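Local coordinates for ferric uptake regulation protein (Helicobacter pylori, PDB 2XIG), which represses iron-responsive genes as a homodimer, using ferrous iron as a cofactor to bind their operator DNA, at the zinc ion site. Numbering follows the deposited sequence.

Contact 1 and contact 2 are neighbouring metal sites of one Fur subunit, and the centres of their C-alpha atoms lie about 10 Å apart. The short run His96 to His99 feeds both: His97 and His99 turn to the ion of contact 1, His96 and Asp98 to that of contact 2. His97 belongs to both, since its ring binds the first ion while its backbone joins two ligands of the second. Contact 1 ties the DNA-binding region to the dimerization region, whereas contact 2 lies wholly within the latter. Filling one site could plausibly influence the other and the placing of the DNA-binding part.

Contact 1: the zinc ion site. Residues 42, 90, 94-95, 97, 99, 110. With ZN (zinc ion), chain B.
The interdomain metal site of the Fur family ties His42 and Glu90 of the DNA-binding region to His97, His99 and Glu110 of the dimerization region through one zinc ion, and so probably helps set how the two parts are held. His42, from a loop, places NE2 at 2.1 Å from ZN; its CG stands anti to the carbonyl carbon (chi1 -50°), and its ring edge meets Glu110 CG in plane. Glu90, on strand 86-91, has CG wedged between N and C (chi1 61°), then runs extended, so both carboxylate oxygens bind, OE1 at 2.3 Å and OE2 at 2.5 Å from ZN. His97 NE2, roughly opposite His42 NE2, and His99 NE2, roughly opposite Glu90 OE2, both lie 2.2 Å from ZN. Together the five bonds are nearly square pyramidal. Imidazole suits these places because one nitrogen can bind the ion while the other remains available: His97 ND1 donates to the backbone carbonyl O of poorly ordered Glu95 at 3.2 Å, almost straight (174° at H) and in the ring plane, which, with the metal bond, helps hold the ring's rotation. Glu110, extended from strand 108-111, brings OE2 to a long 2.6 Å from ZN on the side away from Glu90 OE1, in a perhaps loosely modelled shell. Lys94 NZ makes a salt bridge and hydrogen bond to Glu90 OE2 at 2.9 Å, almost end-on to its C-O bond, probably offsetting carboxylate charge; its link to Glu110 OE2 is weak.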
loop_
_atom_site.group_PDB
_atom_site.type_symbol
_atom_site.label_atom_id
_atom_site.label_comp_id
_atom_site.label_asym_id
_atom_site.label_seq_id
_atom_site.Cartn_x
_atom_site.Cartn_y
_atom_site.Cartn_z
ATOM N N HIS A 42 22.057 9.553 -0.773
ATOM C CA HIS A 42 21.550 8.590 -1.740
ATOM C C HIS A 42 20.665 9.360 -2.716
ATOM O O HIS A 42 19.731 10.050 -2.303
ATOM C CB HIS A 42 20.746 7.496 -1.038
ATOM C CG HIS A 42 21.463 6.880 0.120
ATOM N ND1 HIS A 42 21.678 7.557 1.300
ATOM C CD2 HIS A 42 22.033 5.661 0.275
ATOM C CE1 HIS A 42 22.339 6.779 2.138
ATOM N NE2 HIS A 42 22.566 5.624 1.540
ATOM N N GLU A 90 23.812 5.095 -4.581
ATOM C CA GLU A 90 25.012 5.600 -3.954
ATOM C C GLU A 90 26.222 4.880 -4.530
ATOM O O GLU A 90 26.108 3.791 -5.085
ATOM C CB GLU A 90 24.954 5.392 -2.443
ATOM C CG GLU A 90 24.856 3.935 -2.040
ATOM C CD GLU A 90 24.649 3.772 -0.552
ATOM O OE1 GLU A 90 23.851 2.894 -0.150
ATOM O OE2 GLU A 90 25.276 4.539 0.210
ATOM N N LYS A 94 32.010 2.118 -0.621
ATOM C CA LYS A 94 31.909 2.563 0.764
ATOM C C LYS A 94 31.878 1.331 1.648
ATOM O O LYS A 94 31.464 0.260 1.211
ATOM C CB LYS A 94 30.644 3.406 0.992
ATOM C CG LYS A 94 30.460 4.522 -0.017
ATOM C CD LYS A 94 29.611 5.670 0.528
ATOM C CE LYS A 94 28.191 5.246 0.857
ATOM N NZ LYS A 94 27.286 6.428 1.011
ATOM N N GLU A 95 32.320 1.468 2.892
ATOM C CA GLU A 95 32.288 0.334 3.799
ATOM C C GLU A 95 30.849 -0.130 3.964
ATOM O O GLU A 95 29.914 0.657 3.803
ATOM C CB GLU A 95 32.901 0.693 5.153
ATOM C CG GLU A 95 34.415 0.834 5.103
ATOM C CD GLU A 95 35.032 1.033 6.468
ATOM O OE1 GLU A 95 36.261 0.832 6.602
ATOM O OE2 GLU A 95 34.284 1.387 7.405
ATOM N N HIS A 97 27.259 -0.973 5.138
ATOM C CA HIS A 97 26.351 -0.360 6.091
ATOM C C HIS A 97 24.929 -0.737 5.748
ATOM O O HIS A 97 24.630 -1.127 4.615
ATOM C CB HIS A 97 26.503 1.154 6.082
ATOM C CG HIS A 97 26.114 1.788 4.786
ATOM N ND1 HIS A 97 26.957 1.836 3.695
ATOM C CD2 HIS A 97 24.959 2.382 4.398
ATOM C CE1 HIS A 97 26.339 2.446 2.698
ATOM N NE2 HIS A 97 25.132 2.794 3.103
ATOM N N HIS A 99 20.552 0.400 6.497
ATOM C CA HIS A 99 19.784 1.641 6.450
ATOM C C HIS A 99 18.580 1.672 7.363
ATOM O O HIS A 99 17.848 0.699 7.482
ATOM C CB HIS A 99 19.305 1.933 5.022
ATOM C CG HIS A 99 20.416 1.990 4.027
ATOM N ND1 HIS A 99 20.916 0.862 3.416
ATOM C CD2 HIS A 99 21.146 3.027 3.556
ATOM C CE1 HIS A 99 21.902 1.199 2.606
ATOM N NE2 HIS A 99 22.060 2.508 2.672
ATOM N N GLU A 110 22.331 5.982 7.881
ATOM C CA GLU A 110 23.213 4.834 7.685
ATOM C C GLU A 110 23.742 4.318 9.019
ATOM O O GLU A 110 23.963 5.098 9.947
ATOM C CB GLU A 110 24.374 5.210 6.764
ATOM C CG GLU A 110 23.918 5.684 5.389
ATOM C CD GLU A 110 25.068 5.958 4.445
ATOM O OE1 GLU A 110 26.138 6.405 4.914
ATOM O OE2 GLU A 110 24.893 5.729 3.230
HETATM ZN ZN ZN B . 23.646 3.811 1.908
#

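Contact 2: the zinc ion site. Residues 96-98, 117, 120, 134. With ZN (zinc ion), chain C.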
loop_
_atom_site.group_PDB
_atom_site.type_symbol
_atom_site.label_atom_id
_atom_site.label_comp_id
_atom_site.label_asym_id
_atom_site.label_seq_id
_atom_site.Cartn_x
_atom_site.Cartn_y
_atom_site.Cartn_z
ATOM N N HIS A 96 30.676 -1.409 4.276
ATOM C CA HIS A 96 29.347 -1.960 4.444
ATOM C C HIS A 96 28.531 -1.166 5.451
ATOM O O HIS A 96 29.034 -0.742 6.493
ATOM C CB HIS A 96 29.398 -3.414 4.907
ATOM C CG HIS A 96 28.066 -3.924 5.339
ATOM N ND1 HIS A 96 27.076 -4.260 4.438
ATOM C CD2 HIS A 96 27.529 -4.089 6.569
ATOM C CE1 HIS A 96 25.995 -4.634 5.097
ATOM N NE2 HIS A 96 26.241 -4.537 6.392
ATOM N N HIS A 97 27.259 -0.973 5.138
ATOM C CA HIS A 97 26.351 -0.360 6.091
ATOM C C HIS A 97 24.929 -0.737 5.748
ATOM O O HIS A 97 24.630 -1.127 4.615
ATOM C CB HIS A 97 26.503 1.154 6.082
ATOM C CG HIS A 97 26.114 1.788 4.786
ATOM N ND1 HIS A 97 26.957 1.836 3.695
ATOM C CD2 HIS A 97 24.959 2.382 4.398
ATOM C CE1 HIS A 97 26.339 2.446 2.698
ATOM N NE2 HIS A 97 25.132 2.794 3.103
ATOM N N ASP A 98 24.051 -0.616 6.733
ATOM C CA ASP A 98 22.637 -0.868 6.519
ATOM C C ASP A 98 21.869 0.442 6.665
ATOM O O ASP A 98 22.469 1.484 6.918
ATOM C CB ASP A 98 22.151 -1.929 7.492
ATOM C CG ASP A 98 22.995 -3.194 7.429
ATOM O OD1 ASP A 98 22.918 -3.919 6.416
ATOM O OD2 ASP A 98 23.740 -3.455 8.394
ATOM N N GLU A 117 26.106 -7.582 13.062
ATOM C CA GLU A 117 26.826 -8.324 12.031
ATOM C C GLU A 117 27.346 -9.648 12.582
ATOM O O GLU A 117 27.282 -10.677 11.913
ATOM C CB GLU A 117 27.983 -7.498 11.473
ATOM C CG GLU A 117 27.598 -6.113 10.979
ATOM C CD GLU A 117 26.750 -6.140 9.721
ATOM O OE1 GLU A 117 26.970 -7.018 8.856
ATOM O OE2 GLU A 117 25.871 -5.266 9.600
ATOM N N GLN A 120 24.393 -12.137 13.162
ATOM C CA GLN A 120 23.910 -12.693 11.899
ATOM C C GLN A 120 24.744 -13.913 11.515
ATOM O O GLN A 120 24.239 -14.875 10.941
ATOM C CB GLN A 120 23.986 -11.652 10.778
ATOM C CG GLN A 120 23.001 -10.498 10.913
ATOM C CD GLN A 120 23.230 -9.409 9.878
ATOM O OE1 GLN A 120 24.253 -9.388 9.190
ATOM N NE2 GLN A 120 22.279 -8.497 9.765
ATOM N N HIS A 134 23.719 -9.826 3.001
ATOM C CA HIS A 134 22.423 -9.575 3.609
ATOM C C HIS A 134 21.897 -8.215 3.209
ATOM O O HIS A 134 22.607 -7.394 2.631
ATOM C CB HIS A 134 22.505 -9.698 5.134
ATOM C CG HIS A 134 23.442 -8.721 5.760
ATOM N ND1 HIS A 134 24.806 -8.918 5.796
ATOM C CD2 HIS A 134 23.216 -7.530 6.362
ATOM C CE1 HIS A 134 25.380 -7.891 6.397
ATOM N NE2 HIS A 134 24.437 -7.040 6.756
HETATM ZN ZN ZN C . 24.793 -5.177 7.745
#
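Three stretches of the dimerization region fold round this zinc ion: the chain at His96 and Asp98, helix 114-125, and strand 130-141. The first is the His96-His97-Asp98-His99 run, whose extended backbone sends alternate side chains to opposite sides. His96 and Asp98 therefore face this metal, while His97 and His99 face the neighbouring one; the nearest His97 atom to ZN is its carbonyl carbon C at 4.9 Å. His96 swings its CG anti to the backbone N (chi1 169°) and brings NE2 to 2.1 Å from ZN. Asp98, at the start of strand 98-102, has CG beside the backbone N and anti to the carbonyl carbon. Its carboxylate approaches lopsidedly, OD2 binding at 2.1 Å from ZN and OD1 leaning in more loosely at 2.6 Å. The helix supplies Glu117, whose longer chain bends at chi2 (-69°) to bring OE2 to 2.1 Å from ZN, at the edge of the His96 ring and in its plane. Unlike Asp98, it binds through one oxygen, for OE1 stays 3.1 Å from ZN. Across the ion from Asp98, His134 rises from strand 130-141 with a crowded first torsion and binds through NE2 at 2.1 Å from ZN. At 140°, the angle Asp98 OD2 / ZN / His134 NE2 is far wider than in a tetrahedron, as fits a shell that also takes in OD1 or has unseen ligands. One helical turn after Glu117, Gln120 lays its amide oxygen OE1 over the centre of the His134 ring, 3.3 Å above its plane. The carboxylates probably balance the ion's charge. Zinc fills this functional site here; by homology it is an iron site, and its ion probably steadies the dimerization region and may support metal-dependent DNA binding.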